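Local coordinates for protein Ceg4 (Legionella pneumophila subsp. pneumophila, PDB 6AOK) that dephosphorylates phosphotyrosine through a magnesium-binding HAD-like phosphatase domain and, as a Legionella effector, attenuates activation of eukaryotic MAPK pathways, at residues I14-F19 and N146-R151; F96-L101 and D130-K135; G142-D147 and I164-P169; T170-M175 and G191-P196. All coordinates share one frame; numbering follows the deposited sequence. Where two conformers were deposited one is given.

Interaction 1: residues I14-F19 and N146-R151; sequences IIFTDF and NDVNSR. With MG (magnesium ion), chain B.
Phe16 lays one face of its ring over Val148: the CG1 methyl stands above the centre, 3.8 Å from the centroid and only 7° off the ring normal, a CH-pi contact. A chi1 of 173° turns both valine methyls to the same face of the ring, CG1 over the centre and CG2 toward the rim at CD2. Arg151, one helical turn further on, comes to the edge instead: its CG lies in the ring plane, 3.9 Å from Phe16 CE2. Its chain then bends at chi2, and the guanidinium, set almost perpendicular to the ring, bonds through NE to Asn109 of the neighbouring strand 106-111 and through NH1 to His154. The contact is thus apolar, and Met175 of helix 169-180 packs against both Phe16 and Val148. Two residues on from Phe16, Asp18 points to the magnesium ion, which its OD2 binds at 2.0 Å; OD1 accepts a hydrogen bond from one of the metal's waters. A helix packed on the central strand of a parallel sheet, with the first aspartate of the DxDx(T/V) motif at that strand's C-terminal end, is the Rossmann-like arrangement of HAD phosphatases.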
# COMPACT_ATOMS: atom_id res chain seq x y z
N ILE A 14 -12.03 0.99 5.60
CA ILE A 14 -11.13 1.85 4.86
C ILE A 14 -9.74 1.63 5.42
O ILE A 14 -9.57 1.61 6.63
CB ILE A 14 -11.51 3.34 4.96
CG1 ILE A 14 -12.93 3.52 4.47
CG2 ILE A 14 -10.46 4.24 4.13
CD1 ILE A 14 -13.51 4.86 4.86
N ILE A 15 -8.77 1.45 4.54
CA ILE A 15 -7.39 1.26 4.92
C ILE A 15 -6.59 2.48 4.46
O ILE A 15 -6.67 2.87 3.30
CB ILE A 15 -6.82 -0.04 4.32
CG1 ILE A 15 -7.60 -1.23 4.86
CG2 ILE A 15 -5.32 -0.16 4.65
CD1 ILE A 15 -7.35 -2.44 4.07
N PHE A 16 -5.78 3.02 5.36
CA PHE A 16 -4.77 3.99 4.98
C PHE A 16 -3.47 3.35 5.37
O PHE A 16 -3.18 3.28 6.58
CB PHE A 16 -4.96 5.32 5.71
CG PHE A 16 -6.18 6.06 5.29
CD1 PHE A 16 -7.34 6.02 6.06
CD2 PHE A 16 -6.20 6.74 4.10
CE1 PHE A 16 -8.48 6.71 5.66
CE2 PHE A 16 -7.34 7.36 3.67
CZ PHE A 16 -8.48 7.34 4.46
N THR A 17 -2.67 2.93 4.38
CA THR A 17 -1.44 2.23 4.69
C THR A 17 -0.28 2.90 3.97
O THR A 17 -0.39 3.30 2.80
CB THR A 17 -1.52 0.73 4.30
OG1 THR A 17 -0.30 0.10 4.64
CG2 THR A 17 -1.73 0.58 2.82
N ASP A 18 0.82 3.06 4.68
CA ASP A 18 2.10 3.39 4.06
C ASP A 18 2.54 2.26 3.12
O ASP A 18 2.02 1.14 3.16
CB ASP A 18 3.13 3.61 5.19
CG ASP A 18 4.50 4.00 4.67
OD1 ASP A 18 4.59 4.89 3.76
OD2 ASP A 18 5.49 3.43 5.17
N PHE A 19 3.49 2.58 2.22
CA PHE A 19 4.05 1.53 1.36
C PHE A 19 5.43 1.09 1.85
O PHE A 19 5.56 -0.02 2.40
CB PHE A 19 4.07 1.98 -0.12
CG PHE A 19 4.57 0.91 -1.06
CD1 PHE A 19 3.75 -0.17 -1.40
CD2 PHE A 19 5.85 0.99 -1.61
CE1 PHE A 19 4.20 -1.17 -2.24
CE2 PHE A 19 6.31 -0.02 -2.46
CZ PHE A 19 5.48 -1.09 -2.78
N ASN A 146 -2.83 15.84 4.86
CA ASN A 146 -3.74 16.41 3.87
C ASN A 146 -4.30 15.32 2.98
O ASN A 146 -5.47 15.37 2.59
CB ASN A 146 -3.01 17.45 3.01
CG ASN A 146 -3.16 18.87 3.57
OD1 ASN A 146 -3.83 19.10 4.61
ND2 ASN A 146 -2.52 19.84 2.90
N ASP A 147 -3.47 14.32 2.65
CA ASP A 147 -3.96 13.24 1.80
C ASP A 147 -5.10 12.48 2.47
O ASP A 147 -6.11 12.18 1.83
CB ASP A 147 -2.82 12.31 1.42
CG ASP A 147 -2.02 12.82 0.18
OD1 ASP A 147 -2.45 13.80 -0.45
OD2 ASP A 147 -0.97 12.24 -0.15
N VAL A 148 -4.95 12.12 3.75
CA VAL A 148 -6.02 11.37 4.41
C VAL A 148 -7.23 12.28 4.68
O VAL A 148 -8.40 11.87 4.59
CB VAL A 148 -5.48 10.73 5.70
CG1 VAL A 148 -6.58 10.06 6.55
CG2 VAL A 148 -4.34 9.76 5.33
N ASN A 149 -6.96 13.52 5.09
CA ASN A 149 -8.04 14.44 5.38
C ASN A 149 -8.90 14.65 4.14
O ASN A 149 -10.14 14.64 4.20
CB ASN A 149 -7.48 15.77 5.86
CG ASN A 149 -8.60 16.76 6.23
OD1 ASN A 149 -9.30 16.55 7.22
ND2 ASN A 149 -8.76 17.83 5.44
N SER A 150 -8.25 14.87 3.00
CA SER A 150 -8.99 15.10 1.76
C SER A 150 -9.73 13.83 1.31
O SER A 150 -10.88 13.88 0.87
CB SER A 150 -8.03 15.57 0.67
OG SER A 150 -7.63 16.91 0.88
N ARG A 151 -9.08 12.69 1.41
CA ARG A 151 -9.71 11.44 1.00
C ARG A 151 -10.93 11.11 1.87
O ARG A 151 -11.99 10.71 1.36
CB ARG A 151 -8.67 10.33 1.07
CG ARG A 151 -9.23 8.99 0.65
CD ARG A 151 -9.61 9.03 -0.84
NE ARG A 151 -9.87 7.67 -1.28
CZ ARG A 151 -10.84 7.33 -2.10
NH1 ARG A 151 -11.69 8.25 -2.53
NH2 ARG A 151 -10.95 6.06 -2.49
MG MG B . 7.41 3.83 5.40
O HOH W 1 7.64 5.16 3.86
O HOH W 2 6.80 5.55 6.46
O HOH W 3 9.45 4.04 5.93

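Interaction 2: residues F96-L101 and D130-K135; sequences FFHEVL and DEEISK
His98 ND1 donates to Glu132 OE2 across 2.7 Å, in a nearly straight bond (N-H...O 163°). The carboxylate uses its syn lone pair and lies within 6° of the imidazole plane at that oxygen; it meets the ring at its edge, the two planes nearly coplanar. Glu132 reaches this far because its chain runs extended beyond CG (chi2 172°). Its other oxygen, OE1, takes the backbone N-H of Ser129, just before the helix, so both carboxylate oxygens are engaged and the rotation of the group is fixed. On the histidine side, Phe128 stacks on the ring. The His98-Glu132 bond ties helix 91-100 to the short helix 130-133, which precedes edge strand 136-139 of the parallel HAD-type sheet, well away from the magnesium site. Beside the polar pair, Leu101 packs between Glu132 and Lys135: CD1 comes to 3.6 Å from Glu132 O, while CD2 lies 4.0 Å from Lys135 CB, the leucine and lysine side chains running antiparallel past one another. Phe123 and Val108 also touch this leucine. At the surface, Leu101 O accepts a hydrogen bond of 2.9 Å from a water, which also has weak bonds to Lys135 NZ and Glu131 OE2. Lys135, bent at chi2 and chi4, curls back over Leu101 O, and its NZ makes a salt bridge with Glu131 OE2.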
# COMPACT_ATOMS: atom_id res chain seq x y z
N PHE A 96 -2.81 -10.63 2.19
CA PHE A 96 -3.72 -9.59 2.66
C PHE A 96 -4.29 -8.76 1.51
O PHE A 96 -5.52 -8.58 1.41
CB PHE A 96 -3.00 -8.66 3.62
CG PHE A 96 -3.86 -7.53 4.14
CD1 PHE A 96 -4.68 -7.71 5.23
CD2 PHE A 96 -3.82 -6.28 3.52
CE1 PHE A 96 -5.44 -6.62 5.71
CE2 PHE A 96 -4.59 -5.25 3.96
CZ PHE A 96 -5.39 -5.41 5.07
N PHE A 97 -3.41 -8.25 0.63
CA PHE A 97 -3.88 -7.44 -0.49
C PHE A 97 -4.70 -8.22 -1.51
O PHE A 97 -5.64 -7.66 -2.08
CB PHE A 97 -2.70 -6.71 -1.13
CG PHE A 97 -2.26 -5.59 -0.29
CD1 PHE A 97 -3.03 -4.44 -0.21
CD2 PHE A 97 -1.17 -5.70 0.56
CE1 PHE A 97 -2.70 -3.40 0.64
CE2 PHE A 97 -0.82 -4.66 1.44
CZ PHE A 97 -1.60 -3.51 1.48
N HIS A 98 -4.41 -9.51 -1.74
CA HIS A 98 -5.33 -10.26 -2.58
C HIS A 98 -6.71 -10.29 -1.95
O HIS A 98 -7.72 -10.19 -2.64
CB HIS A 98 -4.84 -11.70 -2.82
CG HIS A 98 -3.80 -11.83 -3.90
ND1 HIS A 98 -3.97 -11.31 -5.17
CD2 HIS A 98 -2.56 -12.39 -3.88
CE1 HIS A 98 -2.89 -11.56 -5.89
NE2 HIS A 98 -2.03 -12.23 -5.14
N GLU A 99 -6.79 -10.43 -0.63
CA GLU A 99 -8.11 -10.44 -0.02
C GLU A 99 -8.79 -9.07 -0.13
O GLU A 99 -9.97 -8.97 -0.51
CB GLU A 99 -7.99 -10.85 1.44
CG GLU A 99 -9.29 -10.78 2.14
CD GLU A 99 -10.18 -11.94 1.77
OE1 GLU A 99 -9.67 -13.05 1.45
OE2 GLU A 99 -11.41 -11.74 1.80
N VAL A 100 -8.08 -8.00 0.20
CA VAL A 100 -8.83 -6.75 0.30
C VAL A 100 -9.07 -6.11 -1.06
O VAL A 100 -10.02 -5.33 -1.21
CB VAL A 100 -8.13 -5.76 1.25
CG1 VAL A 100 -8.16 -6.30 2.71
CG2 VAL A 100 -6.70 -5.43 0.80
N LEU A 101 -8.23 -6.40 -2.06
CA LEU A 101 -8.46 -5.79 -3.35
C LEU A 101 -9.52 -6.52 -4.15
O LEU A 101 -9.84 -6.08 -5.25
CB LEU A 101 -7.18 -5.75 -4.17
CG LEU A 101 -6.11 -4.83 -3.59
CD1 LEU A 101 -4.73 -4.94 -4.35
CD2 LEU A 101 -6.64 -3.36 -3.57
N ASP A 130 -4.28 -6.42 -13.27
CA ASP A 130 -4.62 -5.02 -13.46
C ASP A 130 -5.91 -4.66 -12.74
O ASP A 130 -6.03 -3.57 -12.17
CB ASP A 130 -4.74 -4.71 -14.94
CG ASP A 130 -3.41 -4.78 -15.66
OD1 ASP A 130 -2.36 -4.59 -15.01
OD2 ASP A 130 -3.41 -5.01 -16.90
N GLU A 131 -6.89 -5.59 -12.76
CA GLU A 131 -8.14 -5.39 -12.04
C GLU A 131 -7.91 -5.14 -10.56
O GLU A 131 -8.49 -4.22 -9.97
CB GLU A 131 -9.06 -6.60 -12.22
CG GLU A 131 -10.43 -6.35 -11.67
CD GLU A 131 -11.26 -7.63 -11.58
OE1 GLU A 131 -11.06 -8.54 -12.44
OE2 GLU A 131 -12.10 -7.71 -10.65
N GLU A 132 -7.05 -5.96 -9.93
CA GLU A 132 -6.77 -5.74 -8.52
C GLU A 132 -6.04 -4.43 -8.31
O GLU A 132 -6.33 -3.70 -7.36
CB GLU A 132 -5.92 -6.88 -7.97
CG GLU A 132 -6.66 -8.16 -7.82
CD GLU A 132 -5.70 -9.29 -7.44
OE1 GLU A 132 -4.81 -9.66 -8.26
OE2 GLU A 132 -5.83 -9.76 -6.28
N ILE A 133 -5.06 -4.14 -9.16
CA ILE A 133 -4.27 -2.93 -8.95
C ILE A 133 -5.14 -1.69 -9.13
O ILE A 133 -4.93 -0.67 -8.44
CB ILE A 133 -3.08 -2.95 -9.91
CG1 ILE A 133 -2.15 -4.09 -9.48
CG2 ILE A 133 -2.33 -1.62 -9.83
CD1 ILE A 133 -0.95 -4.31 -10.38
N SER A 134 -6.12 -1.78 -10.03
CA SER A 134 -7.04 -0.66 -10.24
C SER A 134 -7.90 -0.38 -9.00
O SER A 134 -8.58 0.65 -8.96
CB SER A 134 -7.93 -0.93 -11.42
OG SER A 134 -8.98 -1.84 -11.12
N LYS A 135 -7.89 -1.24 -8.00
CA LYS A 135 -8.68 -0.91 -6.83
C LYS A 135 -7.87 -0.20 -5.78
O LYS A 135 -8.43 0.17 -4.73
CB LYS A 135 -9.33 -2.16 -6.23
CG LYS A 135 -10.03 -3.01 -7.25
CD LYS A 135 -11.42 -2.55 -7.53
CE LYS A 135 -12.05 -3.34 -8.74
NZ LYS A 135 -12.16 -4.84 -8.51
O HOH W 4 -10.33 -7.31 -7.83

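Interaction 3: residues G142-D147 and I164-P169; sequences GYKFND and ILDDSP. With MG (magnesium ion), chain B.
Lys144 and Asp166 approach from opposite directions, and the ammonium of Lys144 reaches OD2 of Asp166 at 2.7 Å, a salt bridge with a hydrogen bond in it. The lysine starts at the first turn of helix 144-153 and runs extended beyond CG, with chi3 and chi4 close to 180°, so that its whole length is spent in spanning the gap from helix to sheet. NZ comes in on the syn side of the carboxylate, 27° out of its plane. Asp166 is held from its other oxygen too. OD1 accepts the backbone N-H of Ser168 in an Asx turn (2.9 Å, 169°), and it also takes a hydrogen bond of 2.7 Å from a water that is itself a magnesium ligand. Asp166 is therefore a second-shell residue, while its neighbour Asp167 turns the other way and binds the metal directly through OD1 at 2.1 Å; its OD2 receives a short hydrogen bond from another of the metal's waters. Ser168 N-caps helix 169-180, and its OG also bonds to Asp171. Beyond Asp166, Lys144 NZ makes a salt bridge with Asp18 and a hydrogen bond to Val111 O, so three oxygens grip the buried ammonium. The position is consistent with the conserved motif III lysine of HAD phosphatases, here at the start of the helix that precedes the strand leading to the acidic motif IV. Its positive charge probably offsets part of the negative charge of the carboxylates around the ion.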
# COMPACT_ATOMS: atom_id res chain seq x y z
N GLY A 142 2.77 13.68 -0.47
CA GLY A 142 3.89 13.79 0.42
C GLY A 142 3.51 14.36 1.76
O GLY A 142 4.32 14.33 2.68
N TYR A 143 2.28 14.83 1.90
CA TYR A 143 1.81 15.36 3.17
C TYR A 143 0.65 14.46 3.57
O TYR A 143 -0.48 14.63 3.08
CB TYR A 143 1.37 16.82 3.02
CG TYR A 143 0.95 17.46 4.34
CD1 TYR A 143 1.46 17.00 5.57
CD2 TYR A 143 0.05 18.54 4.34
CE1 TYR A 143 1.09 17.61 6.77
CE2 TYR A 143 -0.33 19.13 5.50
CZ TYR A 143 0.19 18.68 6.71
OH TYR A 143 -0.24 19.30 7.83
N LYS A 144 0.93 13.48 4.44
CA LYS A 144 -0.06 12.45 4.70
C LYS A 144 -1.31 13.00 5.39
O LYS A 144 -2.42 12.50 5.15
CB LYS A 144 0.58 11.32 5.53
CG LYS A 144 1.74 10.64 4.77
CD LYS A 144 1.90 9.14 5.17
CE LYS A 144 3.13 8.56 4.49
NZ LYS A 144 3.36 7.09 4.76
N PHE A 145 -1.17 13.99 6.27
CA PHE A 145 -2.36 14.56 6.90
C PHE A 145 -3.33 15.07 5.84
O PHE A 145 -4.53 14.80 5.91
CB PHE A 145 -2.02 15.70 7.87
CG PHE A 145 -3.27 16.38 8.41
CD1 PHE A 145 -3.96 15.82 9.46
CD2 PHE A 145 -3.80 17.50 7.78
CE1 PHE A 145 -5.14 16.42 9.96
CE2 PHE A 145 -4.97 18.09 8.23
CZ PHE A 145 -5.64 17.55 9.35
N ASN A 146 -2.83 15.84 4.86
CA ASN A 146 -3.74 16.41 3.87
C ASN A 146 -4.30 15.32 2.98
O ASN A 146 -5.47 15.37 2.59
CB ASN A 146 -3.01 17.45 3.01
CG ASN A 146 -3.16 18.87 3.57
OD1 ASN A 146 -3.83 19.10 4.61
ND2 ASN A 146 -2.52 19.84 2.90
N ASP A 147 -3.47 14.32 2.65
CA ASP A 147 -3.96 13.24 1.80
C ASP A 147 -5.10 12.48 2.47
O ASP A 147 -6.11 12.18 1.83
CB ASP A 147 -2.82 12.31 1.42
CG ASP A 147 -2.02 12.82 0.18
OD1 ASP A 147 -2.45 13.80 -0.45
OD2 ASP A 147 -0.97 12.24 -0.15
N ILE A 164 -4.95 2.12 10.01
CA ILE A 164 -3.84 3.05 9.79
C ILE A 164 -2.55 2.31 10.06
O ILE A 164 -2.35 1.82 11.17
CB ILE A 164 -3.92 4.29 10.69
CG1 ILE A 164 -5.32 4.90 10.60
CG2 ILE A 164 -2.83 5.28 10.26
CD1 ILE A 164 -5.66 5.88 11.78
N LEU A 165 -1.68 2.22 9.04
CA LEU A 165 -0.44 1.45 9.16
C LEU A 165 0.69 2.32 8.68
O LEU A 165 0.63 2.84 7.55
CB LEU A 165 -0.49 0.17 8.32
CG LEU A 165 -1.64 -0.71 8.76
CD1 LEU A 165 -2.73 -0.61 7.72
CD2 LEU A 165 -1.22 -2.16 9.00
N ASP A 166 1.71 2.50 9.51
CA ASP A 166 2.87 3.28 9.05
C ASP A 166 4.07 2.96 9.93
O ASP A 166 3.94 2.88 11.16
CB ASP A 166 2.58 4.79 9.05
CG ASP A 166 3.43 5.57 8.06
OD1 ASP A 166 4.67 5.35 8.05
OD2 ASP A 166 2.88 6.42 7.29
N ASP A 167 5.24 2.79 9.31
CA ASP A 167 6.42 2.60 10.14
C ASP A 167 7.04 3.91 10.63
O ASP A 167 7.89 3.86 11.51
CB ASP A 167 7.51 1.77 9.40
CG ASP A 167 8.05 2.47 8.13
OD1 ASP A 167 7.24 2.86 7.25
OD2 ASP A 167 9.29 2.68 8.01
N SER A 168 6.66 5.04 10.08
CA SER A 168 7.19 6.31 10.54
C SER A 168 6.28 6.90 11.61
O SER A 168 5.12 7.19 11.33
CB SER A 168 7.29 7.28 9.36
OG SER A 168 7.23 8.62 9.82
N PRO A 169 6.76 7.14 12.83
CA PRO A 169 5.85 7.73 13.86
C PRO A 169 5.23 9.07 13.47
O PRO A 169 4.05 9.31 13.76
CB PRO A 169 6.78 7.88 15.07
CG PRO A 169 7.84 6.87 14.86
CD PRO A 169 8.07 6.79 13.36
MG MG B . 7.41 3.83 5.40
O HOH W 2 6.80 5.55 6.46
O HOH W 3 9.45 4.04 5.93
O HOH W 1 7.64 5.16 3.86

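Interaction 4: residues T170-M175 and G191-P196; sequences TDYAEM and GYRKNP
Tyr172 of helix 169-180 rests on residues Gly191 to Arg193 at strand 189-192, closing the beta-alpha-beta unit formed by strand 161-165, this helix and edge strand 189-192 of the Rossmann-like HAD sheet. The packing is mostly apolar. Arg193 covers one face of the tyrosine ring with the start of its side chain: CB stands 4.0 Å from the centroid, 14° off the normal and shifted toward the rim, a CH-pi contact. The next carbon, CG, is closer to the root of the ring, 3.6 Å from Tyr172 CG. A chi1 of 177° sends the tyrosine obliquely back along the strand toward Gly191, and the outer part of the ring meets backbone: CE1 comes to 3.6 Å from Tyr192 N, and the hydroxyl sits directly against the bare CA of Gly191, its OH 3.2 Å from that atom. Tyr192 itself points to the other side of the sheet, where its ring meets Tyr204 of helix 201-211. The polar interactions belong to the far end of Arg193. Bent at chi2 and chi3, the chain carries its guanidinium off the tyrosine, the two planes 77° apart, to the loop of Asp167, whose backbone O accepts from NH2. The same NH2 also donates to Asn195 OD1 over 3.2 Å, staying near the guanidinium plane but standing above the plane of the amide carbonyl.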
# COMPACT_ATOMS: atom_id res chain seq x y z
N THR A 170 6.01 9.97 12.85
CA THR A 170 5.47 11.27 12.46
C THR A 170 4.34 11.12 11.45
O THR A 170 3.28 11.79 11.54
CB THR A 170 6.60 12.15 11.88
OG1 THR A 170 7.57 12.39 12.89
CG2 THR A 170 6.06 13.48 11.42
N ASP A 171 4.55 10.28 10.44
CA ASP A 171 3.54 10.12 9.41
C ASP A 171 2.32 9.37 9.94
O ASP A 171 1.17 9.74 9.64
CB ASP A 171 4.14 9.43 8.19
CG ASP A 171 5.17 10.32 7.46
OD1 ASP A 171 4.82 11.45 7.08
OD2 ASP A 171 6.31 9.89 7.26
N TYR A 172 2.54 8.36 10.79
CA TYR A 172 1.43 7.70 11.47
C TYR A 172 0.56 8.71 12.21
O TYR A 172 -0.68 8.75 12.06
CB TYR A 172 1.98 6.66 12.46
CG TYR A 172 0.88 5.98 13.25
CD1 TYR A 172 0.25 4.84 12.77
CD2 TYR A 172 0.45 6.50 14.45
CE1 TYR A 172 -0.76 4.24 13.48
CE2 TYR A 172 -0.54 5.90 15.18
CZ TYR A 172 -1.13 4.76 14.68
OH TYR A 172 -2.15 4.17 15.41
N ALA A 173 1.21 9.59 12.96
CA ALA A 173 0.53 10.53 13.83
C ALA A 173 -0.34 11.49 13.02
O ALA A 173 -1.44 11.84 13.46
CB ALA A 173 1.56 11.30 14.67
N GLU A 174 0.17 11.94 11.86
CA GLU A 174 -0.62 12.73 10.91
C GLU A 174 -1.85 12.01 10.41
O GLU A 174 -2.93 12.60 10.34
CB GLU A 174 0.24 13.11 9.70
CG GLU A 174 1.34 14.14 10.01
CD GLU A 174 2.10 14.49 8.73
OE1 GLU A 174 1.54 14.35 7.61
OE2 GLU A 174 3.25 14.93 8.86
N MSE A 175 -1.72 10.77 9.99
CA MSE A 175 -2.88 10.07 9.51
C MSE A 175 -3.89 9.87 10.61
O MSE A 175 -5.04 10.04 10.42
CB MSE A 175 -2.51 8.74 8.89
CG MSE A 175 -1.52 8.90 7.75
SE MSE A 175 -1.55 7.41 6.47
CE MSE A 175 -0.34 6.29 7.56
N GLY A 191 -5.00 1.02 14.55
CA GLY A 191 -3.78 1.71 14.18
C GLY A 191 -2.58 0.85 14.53
O GLY A 191 -2.49 0.30 15.63
N TYR A 192 -1.65 0.74 13.58
CA TYR A 192 -0.44 -0.03 13.79
C TYR A 192 0.75 0.81 13.36
O TYR A 192 0.88 1.17 12.18
CB TYR A 192 -0.47 -1.35 13.01
CG TYR A 192 -1.66 -2.16 13.36
CD1 TYR A 192 -1.68 -2.97 14.51
CD2 TYR A 192 -2.82 -2.07 12.59
CE1 TYR A 192 -2.77 -3.68 14.86
CE2 TYR A 192 -3.96 -2.81 12.94
CZ TYR A 192 -3.90 -3.62 14.07
OH TYR A 192 -4.99 -4.33 14.43
N ARG A 193 1.63 1.07 14.29
CA ARG A 193 2.88 1.78 14.08
C ARG A 193 3.95 0.77 14.47
O ARG A 193 4.23 0.57 15.65
CB ARG A 193 2.96 3.02 14.97
CG ARG A 193 3.79 4.15 14.39
CD ARG A 193 5.22 3.71 14.12
NE ARG A 193 5.92 3.37 15.36
CZ ARG A 193 7.13 2.83 15.40
NH1 ARG A 193 7.70 2.55 16.57
NH2 ARG A 193 7.78 2.57 14.28
N LYS A 194 4.54 0.12 13.46
CA LYS A 194 5.51 -0.94 13.68
C LYS A 194 6.78 -0.60 12.91
O LYS A 194 6.76 0.17 11.95
CB LYS A 194 4.95 -2.31 13.23
CG LYS A 194 3.61 -2.67 13.82
CD LYS A 194 3.71 -2.70 15.30
CE LYS A 194 2.53 -3.40 15.91
NZ LYS A 194 2.69 -3.51 17.40
N ASN A 195 7.89 -1.19 13.32
CA ASN A 195 9.11 -1.14 12.52
C ASN A 195 8.98 -2.06 11.29
O ASN A 195 8.15 -2.97 11.27
CB ASN A 195 10.31 -1.54 13.39
CG ASN A 195 10.50 -0.59 14.56
OD1 ASN A 195 10.30 0.62 14.44
ND2 ASN A 195 10.85 -1.14 15.71
N PRO A 196 9.77 -1.81 10.23
CA PRO A 196 9.69 -2.64 9.02
C PRO A 196 9.86 -4.11 9.35
O PRO A 196 10.65 -4.46 10.22
CB PRO A 196 10.83 -2.12 8.14
CG PRO A 196 10.93 -0.63 8.53
CD PRO A 196 10.61 -0.60 10.03

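Interactions 1 and 3 share helix 144-153 and meet at the magnesium ion: Asp18 OD1 lies 2.7 Å from Lys144 NZ, and Asp18 OD2 and Asp167 OD1 bind the metal together, with the backbone O of Asp20 and three waters as further ligands. Interaction 4 follows on the next strand, its centre about 7 Å from that of interaction 3; the two touch at Phe145 N and Glu174 OE1, 3.0 Å apart. Met175 joins interaction 4 to interaction 1, with CG 3.8 Å from Val148 CG2. Interaction 2 lies across the centre of the chain from interactions 3 and 4, and touches interaction 1 by packing of Phe96 CZ on Ile15 CD1 (3.7 Å).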